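Local coordinates for protein haloacid dehalogenase-like hydrolase (Klebsiella pneumoniae subsp. pneumoniae, PDB 3PGV) that probably acts as a magnesium-dependent phosphatase of the Cof family of haloacid dehalogenase-like hydrolases, with a calcium ion held in its aspartate metal site here, at residues T40-E45 / V275-R280; I55-A60 / L75-Y80; T122-E127 / Q161-V166; D128-N133 / F148-Y153. All coordinates share one frame; numbering follows the deposited sequence.

From the N terminus, the chain first enters contact 1 at 40-45, on helix 41-51, and runs straight on into strand 56-60, which opens contact 2. That contact closes at 75-80, after helix 69-75, and ties neighbouring strands of the eight-stranded sheet. The chain then crosses to a separate six-stranded sheet. There 122-127 opens contact 3 and 128-133 opens contact 4; contact 4 closes first, at 148-153, so it nests within contact 3, which closes at 161-166. Strands 121-126 and 129-132 are neighbours, joining the two. Finally helix 274-283 returns to helix 41-51, so contact 1 encloses the other three and joins the C-terminal helix to the first long helix of the core.

Contact 1. Residues T40-E45 / V275-R280; sequences TPYAKE and VPRYLR
Tyr42 reaches across from helix 41-51 to helix 274-283, where its ring is sandwiched between two guanidinium groups. Arg280 lies flat on one face, the planes 9° apart and its CZ 3.9 Å from the centroid of the Tyr42 ring. Arg277 covers the opposite face less closely, with its CZ 4.4 Å from that centroid and the planes 17° apart. Both positions lie over the ring, so each is a cation-pi contact as well as a stack. With chi1 at -180°, CG of Tyr42 stands opposite the backbone N and the ring is carried out between the two arginines. Pro276 meets the ring at its edge, its CB 3.7 Å from Tyr42 CE1, and its CG also touches Ala43 CB at 3.9 Å. Arg280 NH2 donates to Tyr42 O at 3.1 Å, in the carbonyl plane and on a lone pair, though the bond is bent at the hydrogen. Outside the pair of segments, Thr46 OG1 bonds Arg280 NE and Asp272 O bonds Arg277 NE. Tyr42 therefore holds Arg280 twice, through ring and carbonyl, and the packing of the two helices combines two cation-pi stacks and one hydrogen bond with the apolar contacts of Pro276.

Contact 2. Residues I55-A60 / L75-Y80; sequences INFVFA and LGIRSY. With EDO (1,2-ethanediol), chain K.
This is the start of a parallel pairing in the eight-stranded sheet of the Rossmann-like core, a single bridge where the loop after helix 69-75 runs into strand 80-83 beside strand 56-60. Val58 bridges to Tyr80 with their CA atoms 5.1 Å apart, and Phe59 N donates to Tyr80 O at 3.2 Å, close to straight at 165°. Just before this bond a water spans the gap, accepting from Phe57 N at 3.0 Å and donating to Arg78 O. The side chains then close the pair. Leu75 CD2 sits over one face of the Phe59 ring, 4.2 Å from its centroid and offset toward the rim, a CH-pi contact, while the other methyl, CD1, lies 3.7 Å from Phe59 CE2. Ile77 crosses Phe57 at about a right angle and touches with its terminal methyl, CD1 lying 3.6 Å from Phe57 CD1. Gly76, with positive phi, is the first residue to leave the helix and lets the chain turn back toward the sheet. Helix 41-51 packs on Phe57 and Ile77 through Leu47, Val217 of helix 210-220 packs on Val58 and Tyr80, and strand 23-27 continues the sheet through backbone bonds to Val58.

Contact 3. Residues T122-E127 / Q161-V166; sequences TNVYRE and QGISKV
Two antiparallel strands of the six-stranded sheet meet here, in what is probably the cap domain of this Cof-type hydrolase, and the chain of 161-166 turns a corner at Ser164. Among the backbone bonds, Tyr125 N donates to Lys165 O at 3.0 Å and is nearly straight at 174°. Tyr125 O accepts from Ser164 N, also at 3.0 Å but bent to 139°, where the chain turns. Past the strand end, Glu127 N donates to Gly162 O at 2.9 Å. Val124 with Val166 and Arg126 with Ile163 form the non-hydrogen-bonded pairs.

The apolar contacts lie on the face that carries Val124, Ile163 and Val166. Val124 CG1 meets Ile163 CD1 at 3.8 Å, while its other methyl, CG2, runs beside Val166 CG2. Arg126 lays its aliphatic stem over Ile163, with CG 3.6 Å from Ile163 CD1. Phe111 and helix 104-110 pack against this face.

On the other face, Lys165 lies alongside Tyr125, both pointing the same way. A chi1 of 70° places the lysine CG between backbone N and carbonyl carbon, and from there the extended chain runs past the ring, CE being 3.5 Å from Tyr125 CE2. Its NZ has a salt bridge to Glu202 and reaches Gly62 O, just after core strand 56-60, so Lys165 spans both parts of the fold, its side chain about 9 Å from that of the calcium ligand Asp29.

The charged end of Arg126 has its salt bridge with Asp159, through NH2; its NE comes within 2.8 Å of Gln161 O.

Contact 4. Residues D128-N133 / F148-Y153; sequences DEWYMN and FNYKLY. With EDO (1,2-ethanediol), chain I.
An aromatic cluster of Trp130, Phe148 and Tyr150 flanks the parallel pairing of strands 129-132 and 150-152, the latter at the edge of the six-stranded sheet of the probable cap domain. Backbone bonds run from Lys151 N to Trp130 O at 2.9 Å, then from Met132 N to Lys151 O and from Tyr153 N to Met132 O. Tyr150 presents its ring edge to the face of Trp130, the planes at 82°, and its CB sits over the six-membered ring, 3.7 Å from the centroid. Phe148 lies nearly parallel to Trp130 but slid aside, touching Trp130 CB with its CZ. Selenomethionine Met132 makes a Met-aromatic contact with Tyr150: CE stands 3.5 Å from the ring centroid, 5° off its normal, and SE 4.1 Å from it, over the same face. Turned back over its own backbone (chi1 62°), the Tyr150 ring lies under that methyl; its OH bonds His135 ND1.

On the face that carries Tyr131 and Lys151, the lysine stem lies along the tyrosine ring and NZ forms a salt bridge with Glu129 OE2, 2.8 Å away, on the syn side but tilted from the carboxylate plane. Tyr131 OH donates to OE1 from well above that plane, so both oxygens have a partner. A 1,2-ethanediol, probably from the crystallisation liquor, bridges ahead of the paired residues: its O2 accepts from Trp130 N and donates to Asn149 O, 2.7 Å from each.

Contact 1. Residues T40-E45 / V275-R280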
# COMPACT_ATOMS: atom_id res chain seq x y z
N THR A 40 -11.26 13.76 -5.29
CA THR A 40 -12.29 14.78 -5.48
C THR A 40 -11.72 16.18 -5.32
O THR A 40 -10.80 16.39 -4.53
CB THR A 40 -13.47 14.56 -4.51
OG1 THR A 40 -13.01 14.77 -3.17
CG2 THR A 40 -14.12 13.18 -4.65
N PRO A 41 -12.34 17.19 -5.97
CA PRO A 41 -11.90 18.58 -5.74
C PRO A 41 -11.95 18.97 -4.25
O PRO A 41 -11.10 19.75 -3.79
CB PRO A 41 -12.89 19.40 -6.58
CG PRO A 41 -13.37 18.46 -7.63
CD PRO A 41 -13.46 17.13 -6.94
N TYR A 42 -12.92 18.39 -3.49
CA TYR A 42 -13.04 18.63 -2.05
C TYR A 42 -11.82 18.11 -1.32
O TYR A 42 -11.30 18.78 -0.42
CB TYR A 42 -14.32 17.96 -1.49
CG TYR A 42 -14.51 18.17 0.01
CD1 TYR A 42 -13.95 17.29 0.93
CD2 TYR A 42 -15.24 19.25 0.49
CE1 TYR A 42 -14.09 17.50 2.30
CE2 TYR A 42 -15.40 19.46 1.86
CZ TYR A 42 -14.83 18.58 2.76
OH TYR A 42 -15.00 18.77 4.10
N ALA A 43 -11.34 16.91 -1.71
CA ALA A 43 -10.17 16.32 -1.10
C ALA A 43 -8.92 17.09 -1.49
O ALA A 43 -8.14 17.44 -0.61
CB ALA A 43 -10.04 14.85 -1.49
N LYS A 44 -8.79 17.49 -2.79
CA LYS A 44 -7.64 18.32 -3.26
C LYS A 44 -7.57 19.61 -2.47
O LYS A 44 -6.49 20.00 -2.05
CB LYS A 44 -7.75 18.64 -4.76
CG LYS A 44 -7.51 17.45 -5.66
CD LYS A 44 -7.92 17.76 -7.09
CE LYS A 44 -7.88 16.54 -7.97
NZ LYS A 44 -8.68 16.74 -9.21
N GLU A 45 -8.72 20.26 -2.24
CA GLU A 45 -8.79 21.51 -1.50
C GLU A 45 -8.41 21.32 -0.03
O GLU A 45 -7.73 22.18 0.54
CB GLU A 45 -10.19 22.16 -1.65
CG GLU A 45 -10.32 23.55 -1.03
CD GLU A 45 -9.40 24.64 -1.59
OE1 GLU A 45 -8.75 24.40 -2.64
OE2 GLU A 45 -9.35 25.74 -0.99
N VAL A 275 -12.40 10.89 4.79
CA VAL A 275 -11.04 11.30 5.22
C VAL A 275 -10.88 12.84 5.21
O VAL A 275 -10.64 13.42 6.27
CB VAL A 275 -9.90 10.57 4.45
CG1 VAL A 275 -8.52 11.10 4.87
CG2 VAL A 275 -9.99 9.06 4.67
N PRO A 276 -11.08 13.54 4.04
CA PRO A 276 -10.89 15.00 4.04
C PRO A 276 -11.87 15.74 4.96
O PRO A 276 -11.50 16.77 5.55
CB PRO A 276 -11.07 15.39 2.57
CG PRO A 276 -11.77 14.25 1.95
CD PRO A 276 -11.34 13.04 2.68
N ARG A 277 -13.11 15.21 5.12
CA ARG A 277 -14.11 15.80 6.02
C ARG A 277 -13.67 15.67 7.47
O ARG A 277 -13.82 16.61 8.25
CB ARG A 277 -15.49 15.17 5.81
CG ARG A 277 -16.08 15.51 4.46
CD ARG A 277 -17.47 14.93 4.23
NE ARG A 277 -17.86 15.08 2.82
CZ ARG A 277 -18.38 16.19 2.31
NH1 ARG A 277 -18.64 17.24 3.08
NH2 ARG A 277 -18.66 16.26 1.01
N TYR A 278 -13.08 14.52 7.82
CA TYR A 278 -12.55 14.26 9.16
C TYR A 278 -11.40 15.22 9.45
O TYR A 278 -11.33 15.79 10.53
CB TYR A 278 -12.07 12.80 9.27
CG TYR A 278 -11.66 12.39 10.67
CD1 TYR A 278 -10.37 12.63 11.14
CD2 TYR A 278 -12.53 11.68 11.49
CE1 TYR A 278 -9.98 12.22 12.41
CE2 TYR A 278 -12.14 11.25 12.76
CZ TYR A 278 -10.86 11.52 13.22
OH TYR A 278 -10.47 11.09 14.46
N LEU A 279 -10.51 15.41 8.45
CA LEU A 279 -9.36 16.30 8.55
C LEU A 279 -9.78 17.76 8.73
O LEU A 279 -9.21 18.45 9.58
CB LEU A 279 -8.44 16.14 7.33
CG LEU A 279 -7.69 14.79 7.22
CD1 LEU A 279 -6.99 14.66 5.89
CD2 LEU A 279 -6.70 14.62 8.37
N ARG A 280 -10.79 18.23 7.95
CA ARG A 280 -11.30 19.61 8.08
C ARG A 280 -11.92 19.83 9.45
O ARG A 280 -11.73 20.89 10.04
CB ARG A 280 -12.33 19.93 6.98
CG ARG A 280 -11.73 20.01 5.60
CD ARG A 280 -12.54 20.90 4.70
NE ARG A 280 -12.12 20.77 3.30
CZ ARG A 280 -12.56 21.54 2.32
NH1 ARG A 280 -13.39 22.55 2.58
NH2 ARG A 280 -12.16 21.34 1.08

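Contact 2. Residues I55-A60 / L75-Y80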
# COMPACT_ATOMS: atom_id res chain seq x y z
N ILE A 55 0.90 21.45 7.69
CA ILE A 55 0.72 19.99 7.83
C ILE A 55 1.41 19.22 6.69
O ILE A 55 1.35 19.64 5.54
CB ILE A 55 -0.78 19.61 8.00
CG1 ILE A 55 -1.45 20.42 9.17
CG2 ILE A 55 -0.96 18.09 8.19
CD1 ILE A 55 -0.72 20.30 10.58
N ASN A 56 2.08 18.11 7.03
CA ASN A 56 2.77 17.24 6.07
C ASN A 56 1.90 16.07 5.70
O ASN A 56 1.23 15.51 6.56
CB ASN A 56 4.08 16.74 6.65
CG ASN A 56 5.05 17.84 6.93
OD1 ASN A 56 5.75 18.30 6.03
ND2 ASN A 56 5.03 18.35 8.15
N PHE A 57 1.95 15.66 4.43
CA PHE A 57 1.16 14.54 3.96
C PHE A 57 2.03 13.44 3.45
O PHE A 57 3.03 13.69 2.78
CB PHE A 57 0.17 14.97 2.88
CG PHE A 57 -1.04 15.70 3.42
CD1 PHE A 57 -1.01 17.08 3.60
CD2 PHE A 57 -2.19 15.01 3.78
CE1 PHE A 57 -2.12 17.75 4.11
CE2 PHE A 57 -3.29 15.68 4.29
CZ PHE A 57 -3.26 17.05 4.45
N VAL A 58 1.66 12.20 3.79
CA VAL A 58 2.37 11.01 3.33
C VAL A 58 1.33 10.04 2.77
O VAL A 58 0.37 9.70 3.46
CB VAL A 58 3.22 10.36 4.46
CG1 VAL A 58 3.94 9.12 3.95
CG2 VAL A 58 4.20 11.36 5.05
N PHE A 59 1.46 9.68 1.51
CA PHE A 59 0.51 8.76 0.88
C PHE A 59 1.11 7.37 0.73
O PHE A 59 2.28 7.24 0.37
CB PHE A 59 -0.00 9.33 -0.45
CG PHE A 59 -0.64 10.69 -0.27
CD1 PHE A 59 -1.86 10.83 0.39
CD2 PHE A 59 0.04 11.85 -0.65
CE1 PHE A 59 -2.39 12.10 0.65
CE2 PHE A 59 -0.51 13.11 -0.42
CZ PHE A 59 -1.71 13.23 0.22
N ALA A 60 0.37 6.35 1.20
CA ALA A 60 0.88 4.98 1.27
C ALA A 60 0.00 4.02 0.51
O ALA A 60 -1.16 3.84 0.86
CB ALA A 60 1.02 4.55 2.72
N LEU A 75 -2.45 15.66 -6.92
CA LEU A 75 -2.49 15.98 -5.48
C LEU A 75 -2.51 17.49 -5.24
O LEU A 75 -3.29 17.99 -4.42
CB LEU A 75 -1.32 15.34 -4.74
CG LEU A 75 -1.32 13.82 -4.64
CD1 LEU A 75 0.00 13.32 -4.11
CD2 LEU A 75 -2.48 13.31 -3.76
N GLY A 76 -1.66 18.22 -5.98
CA GLY A 76 -1.55 19.66 -5.86
C GLY A 76 -0.59 20.10 -4.78
O GLY A 76 -0.36 21.30 -4.60
N ILE A 77 -0.02 19.13 -4.05
CA ILE A 77 0.94 19.40 -2.96
C ILE A 77 2.18 18.52 -3.09
O ILE A 77 2.13 17.47 -3.73
CB ILE A 77 0.27 19.22 -1.56
CG1 ILE A 77 -0.23 17.75 -1.36
CG2 ILE A 77 -0.88 20.25 -1.35
CD1 ILE A 77 -0.49 17.37 0.05
N ARG A 78 3.28 18.93 -2.46
CA ARG A 78 4.52 18.15 -2.45
C ARG A 78 4.43 17.20 -1.27
O ARG A 78 4.14 17.63 -0.14
CB ARG A 78 5.77 19.08 -2.30
CG ARG A 78 5.75 20.35 -3.19
CD ARG A 78 6.57 20.22 -4.47
NE ARG A 78 7.98 19.98 -4.18
CZ ARG A 78 8.86 19.65 -5.11
NH1 ARG A 78 8.50 19.58 -6.38
NH2 ARG A 78 10.12 19.38 -4.77
N SER A 79 4.61 15.89 -1.51
CA SER A 79 4.47 14.88 -0.46
C SER A 79 5.37 13.68 -0.70
O SER A 79 5.72 13.39 -1.85
CB SER A 79 3.01 14.42 -0.37
OG SER A 79 2.56 13.93 -1.62
N TYR A 80 5.69 12.94 0.38
CA TYR A 80 6.42 11.68 0.27
C TYR A 80 5.44 10.60 -0.20
O TYR A 80 4.26 10.61 0.20
CB TYR A 80 7.04 11.29 1.61
CG TYR A 80 8.38 11.93 1.88
CD1 TYR A 80 9.54 11.45 1.27
CD2 TYR A 80 8.51 12.96 2.80
CE1 TYR A 80 10.78 12.03 1.52
CE2 TYR A 80 9.75 13.53 3.08
CZ TYR A 80 10.89 13.07 2.44
OH TYR A 80 12.11 13.63 2.71
C1 EDO K . 8.13 16.03 0.31
O1 EDO K . 9.32 15.31 -0.04
C2 EDO K . 8.49 17.43 0.78
O2 EDO K . 7.30 18.23 0.86
O HOH W 1 2.92 17.44 2.21

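Contact 3. Residues T122-E127 / Q161-V166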
# COMPACT_ATOMS: atom_id res chain seq x y z
N THR A 122 0.56 -15.67 -10.31
CA THR A 122 1.66 -15.08 -9.55
C THR A 122 2.15 -13.79 -10.23
O THR A 122 2.52 -13.81 -11.41
CB THR A 122 2.79 -16.09 -9.36
OG1 THR A 122 2.27 -17.25 -8.72
CG2 THR A 122 3.97 -15.51 -8.52
N ASN A 123 2.14 -12.67 -9.48
CA ASN A 123 2.57 -11.38 -10.00
C ASN A 123 3.81 -10.92 -9.27
O ASN A 123 3.96 -11.18 -8.08
CB ASN A 123 1.47 -10.34 -9.85
CG ASN A 123 0.21 -10.67 -10.58
OD1 ASN A 123 -0.04 -10.17 -11.66
ND2 ASN A 123 -0.65 -11.46 -9.97
N VAL A 124 4.71 -10.23 -9.99
CA VAL A 124 5.97 -9.76 -9.43
C VAL A 124 6.23 -8.30 -9.83
O VAL A 124 6.13 -7.96 -11.01
CB VAL A 124 7.15 -10.69 -9.89
CG1 VAL A 124 8.48 -10.18 -9.36
CG2 VAL A 124 6.92 -12.13 -9.48
N TYR A 125 6.61 -7.45 -8.86
CA TYR A 125 7.13 -6.12 -9.17
C TYR A 125 8.63 -6.14 -9.01
O TYR A 125 9.13 -6.27 -7.89
CB TYR A 125 6.53 -5.03 -8.27
CG TYR A 125 5.09 -4.65 -8.60
CD1 TYR A 125 4.50 -5.04 -9.80
CD2 TYR A 125 4.35 -3.84 -7.74
CE1 TYR A 125 3.18 -4.71 -10.10
CE2 TYR A 125 3.03 -3.50 -8.02
CZ TYR A 125 2.45 -3.93 -9.21
OH TYR A 125 1.14 -3.58 -9.50
N ARG A 126 9.36 -6.19 -10.14
CA ARG A 126 10.82 -6.15 -10.14
C ARG A 126 11.24 -4.81 -10.65
O ARG A 126 11.05 -4.51 -11.84
CB ARG A 126 11.40 -7.26 -11.02
CG ARG A 126 12.91 -7.28 -11.00
CD ARG A 126 13.49 -8.38 -11.85
NE ARG A 126 14.93 -8.49 -11.66
CZ ARG A 126 15.82 -7.70 -12.26
NH1 ARG A 126 15.41 -6.76 -13.10
NH2 ARG A 126 17.11 -7.84 -12.02
N GLU A 127 11.79 -3.95 -9.76
CA GLU A 127 12.17 -2.57 -10.11
C GLU A 127 10.98 -1.85 -10.76
O GLU A 127 9.91 -1.80 -10.16
CB GLU A 127 13.43 -2.54 -11.02
CG GLU A 127 14.65 -3.27 -10.44
CD GLU A 127 15.27 -2.68 -9.18
OE1 GLU A 127 14.69 -1.74 -8.61
OE2 GLU A 127 16.34 -3.19 -8.77
N GLN A 161 16.34 -10.62 -8.05
CA GLN A 161 16.81 -9.39 -7.41
C GLN A 161 15.99 -8.17 -7.83
O GLN A 161 15.44 -8.16 -8.92
CB GLN A 161 18.31 -9.18 -7.62
CG GLN A 161 19.14 -10.17 -6.79
CD GLN A 161 20.61 -9.98 -6.93
OE1 GLN A 161 21.38 -10.94 -6.90
NE2 GLN A 161 21.05 -8.73 -7.01
N GLY A 162 15.83 -7.21 -6.90
CA GLY A 162 15.06 -5.99 -7.12
C GLY A 162 13.57 -6.21 -6.94
O GLY A 162 12.76 -5.44 -7.47
N ILE A 163 13.19 -7.23 -6.16
CA ILE A 163 11.77 -7.57 -6.00
C ILE A 163 11.14 -6.80 -4.84
O ILE A 163 11.38 -7.13 -3.69
CB ILE A 163 11.58 -9.11 -5.84
CG1 ILE A 163 12.40 -9.93 -6.90
CG2 ILE A 163 10.10 -9.50 -5.83
CD1 ILE A 163 12.11 -9.57 -8.36
N SER A 164 10.33 -5.76 -5.15
CA SER A 164 9.65 -4.99 -4.11
C SER A 164 8.51 -5.80 -3.49
O SER A 164 8.28 -5.71 -2.28
CB SER A 164 9.13 -3.66 -4.67
OG SER A 164 8.33 -3.87 -5.82
N LYS A 165 7.82 -6.61 -4.30
CA LYS A 165 6.77 -7.49 -3.81
C LYS A 165 6.36 -8.56 -4.81
O LYS A 165 6.55 -8.39 -6.01
CB LYS A 165 5.53 -6.70 -3.33
CG LYS A 165 4.73 -6.05 -4.44
CD LYS A 165 3.46 -5.45 -3.88
CE LYS A 165 2.52 -5.01 -4.96
NZ LYS A 165 1.27 -4.46 -4.40
N VAL A 166 5.83 -9.67 -4.29
CA VAL A 166 5.19 -10.70 -5.08
C VAL A 166 3.74 -10.77 -4.61
O VAL A 166 3.48 -10.67 -3.40
CB VAL A 166 5.90 -12.09 -4.93
CG1 VAL A 166 5.13 -13.19 -5.70
CG2 VAL A 166 7.35 -12.02 -5.39

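Contact 4. Residues D128-N133 / F148-Y153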
# COMPACT_ATOMS: atom_id res chain seq x y z
N ASP A 128 11.14 -1.39 -12.01
CA ASP A 128 10.06 -0.69 -12.72
C ASP A 128 9.25 -1.61 -13.62
O ASP A 128 8.48 -1.13 -14.45
CB ASP A 128 10.63 0.50 -13.52
CG ASP A 128 10.96 1.71 -12.67
OD1 ASP A 128 10.43 1.80 -11.51
OD2 ASP A 128 11.65 2.62 -13.19
N GLU A 129 9.39 -2.92 -13.45
CA GLU A 129 8.67 -3.88 -14.29
C GLU A 129 7.67 -4.73 -13.53
O GLU A 129 7.86 -5.03 -12.35
CB GLU A 129 9.63 -4.77 -15.08
CG GLU A 129 10.43 -4.03 -16.13
CD GLU A 129 11.25 -4.94 -17.02
OE1 GLU A 129 11.99 -5.79 -16.47
OE2 GLU A 129 11.14 -4.81 -18.26
N TRP A 130 6.62 -5.16 -14.23
CA TRP A 130 5.59 -6.01 -13.69
C TRP A 130 5.58 -7.32 -14.43
O TRP A 130 5.51 -7.33 -15.66
CB TRP A 130 4.23 -5.30 -13.77
CG TRP A 130 3.02 -6.16 -13.55
CD1 TRP A 130 2.91 -7.21 -12.69
CD2 TRP A 130 1.69 -5.89 -14.03
NE1 TRP A 130 1.60 -7.68 -12.68
CE2 TRP A 130 0.83 -6.86 -13.46
CE3 TRP A 130 1.14 -4.92 -14.89
CZ2 TRP A 130 -0.53 -6.93 -13.78
CZ3 TRP A 130 -0.21 -4.98 -15.20
CH2 TRP A 130 -1.03 -5.98 -14.65
N TYR A 131 5.80 -8.43 -13.70
CA TYR A 131 5.83 -9.77 -14.28
C TYR A 131 4.66 -10.60 -13.82
O TYR A 131 4.16 -10.42 -12.71
CB TYR A 131 7.16 -10.48 -13.97
CG TYR A 131 8.32 -9.92 -14.77
CD1 TYR A 131 9.08 -8.86 -14.28
CD2 TYR A 131 8.64 -10.44 -16.02
CE1 TYR A 131 10.15 -8.34 -15.02
CE2 TYR A 131 9.68 -9.90 -16.78
CZ TYR A 131 10.45 -8.86 -16.27
OH TYR A 131 11.50 -8.36 -17.00
N MSE A 132 4.22 -11.51 -14.67
CA MSE A 132 3.08 -12.39 -14.40
C MSE A 132 3.43 -13.78 -14.91
O MSE A 132 4.07 -13.89 -15.96
CB MSE A 132 1.86 -11.85 -15.12
CG MSE A 132 0.63 -11.86 -14.31
SE MSE A 132 -0.83 -10.94 -15.19
CE MSE A 132 -0.94 -11.93 -16.75
N ASN A 133 3.10 -14.84 -14.16
CA ASN A 133 3.47 -16.20 -14.57
C ASN A 133 2.65 -16.71 -15.75
O ASN A 133 3.16 -17.48 -16.57
CB ASN A 133 3.46 -17.20 -13.40
CG ASN A 133 2.11 -17.43 -12.77
OD1 ASN A 133 1.21 -16.59 -12.84
ND2 ASN A 133 2.00 -18.51 -12.02
N PHE A 148 1.35 0.91 -17.83
CA PHE A 148 1.98 -0.07 -16.94
C PHE A 148 1.46 -1.49 -17.26
O PHE A 148 0.35 -1.85 -16.88
CB PHE A 148 1.75 0.31 -15.45
CG PHE A 148 2.60 -0.46 -14.45
CD1 PHE A 148 3.99 -0.44 -14.53
CD2 PHE A 148 2.02 -1.13 -13.39
CE1 PHE A 148 4.77 -1.16 -13.61
CE2 PHE A 148 2.81 -1.82 -12.44
CZ PHE A 148 4.17 -1.83 -12.57
N ASN A 149 2.25 -2.26 -18.06
CA ASN A 149 1.87 -3.59 -18.55
C ASN A 149 2.66 -4.69 -17.89
O ASN A 149 3.68 -4.43 -17.28
CB ASN A 149 2.07 -3.67 -20.04
CG ASN A 149 1.30 -2.65 -20.80
OD1 ASN A 149 0.10 -2.43 -20.58
ND2 ASN A 149 1.96 -2.03 -21.75
N TYR A 150 2.20 -5.92 -18.03
CA TYR A 150 2.93 -7.06 -17.51
C TYR A 150 3.75 -7.69 -18.62
O TYR A 150 3.46 -7.48 -19.80
CB TYR A 150 1.94 -8.12 -16.89
CG TYR A 150 0.96 -8.71 -17.90
CD1 TYR A 150 1.35 -9.71 -18.78
CD2 TYR A 150 -0.37 -8.28 -17.93
CE1 TYR A 150 0.47 -10.21 -19.74
CE2 TYR A 150 -1.26 -8.80 -18.87
CZ TYR A 150 -0.85 -9.78 -19.76
OH TYR A 150 -1.73 -10.32 -20.65
N LYS A 151 4.81 -8.39 -18.24
CA LYS A 151 5.53 -9.30 -19.10
C LYS A 151 5.29 -10.68 -18.53
O LYS A 151 5.17 -10.82 -17.31
CB LYS A 151 7.04 -9.01 -19.07
CG LYS A 151 7.51 -7.84 -19.91
CD LYS A 151 9.04 -7.85 -19.98
CE LYS A 151 9.65 -6.61 -20.54
NZ LYS A 151 11.13 -6.64 -20.43
N LEU A 152 5.29 -11.71 -19.36
CA LEU A 152 5.16 -13.08 -18.86
C LEU A 152 6.51 -13.65 -18.53
O LEU A 152 7.52 -13.24 -19.12
CB LEU A 152 4.45 -13.97 -19.90
CG LEU A 152 2.98 -13.64 -20.19
CD1 LEU A 152 2.45 -14.49 -21.30
CD2 LEU A 152 2.12 -13.80 -18.94
N TYR A 153 6.56 -14.60 -17.59
CA TYR A 153 7.82 -15.29 -17.27
C TYR A 153 7.62 -16.79 -17.11
O TYR A 153 6.62 -17.22 -16.55
CB TYR A 153 8.52 -14.66 -16.03
CG TYR A 153 7.87 -15.01 -14.71
CD1 TYR A 153 6.85 -14.23 -14.18
CD2 TYR A 153 8.33 -16.09 -13.94
CE1 TYR A 153 6.28 -14.52 -12.94
CE2 TYR A 153 7.75 -16.40 -12.72
CZ TYR A 153 6.71 -15.63 -12.22
OH TYR A 153 6.12 -15.95 -11.03
C1 EDO I . 6.83 -4.67 -17.85
O1 EDO I . 7.47 -4.52 -19.13
C2 EDO I . 6.72 -3.30 -17.20
O2 EDO I . 5.81 -3.35 -16.09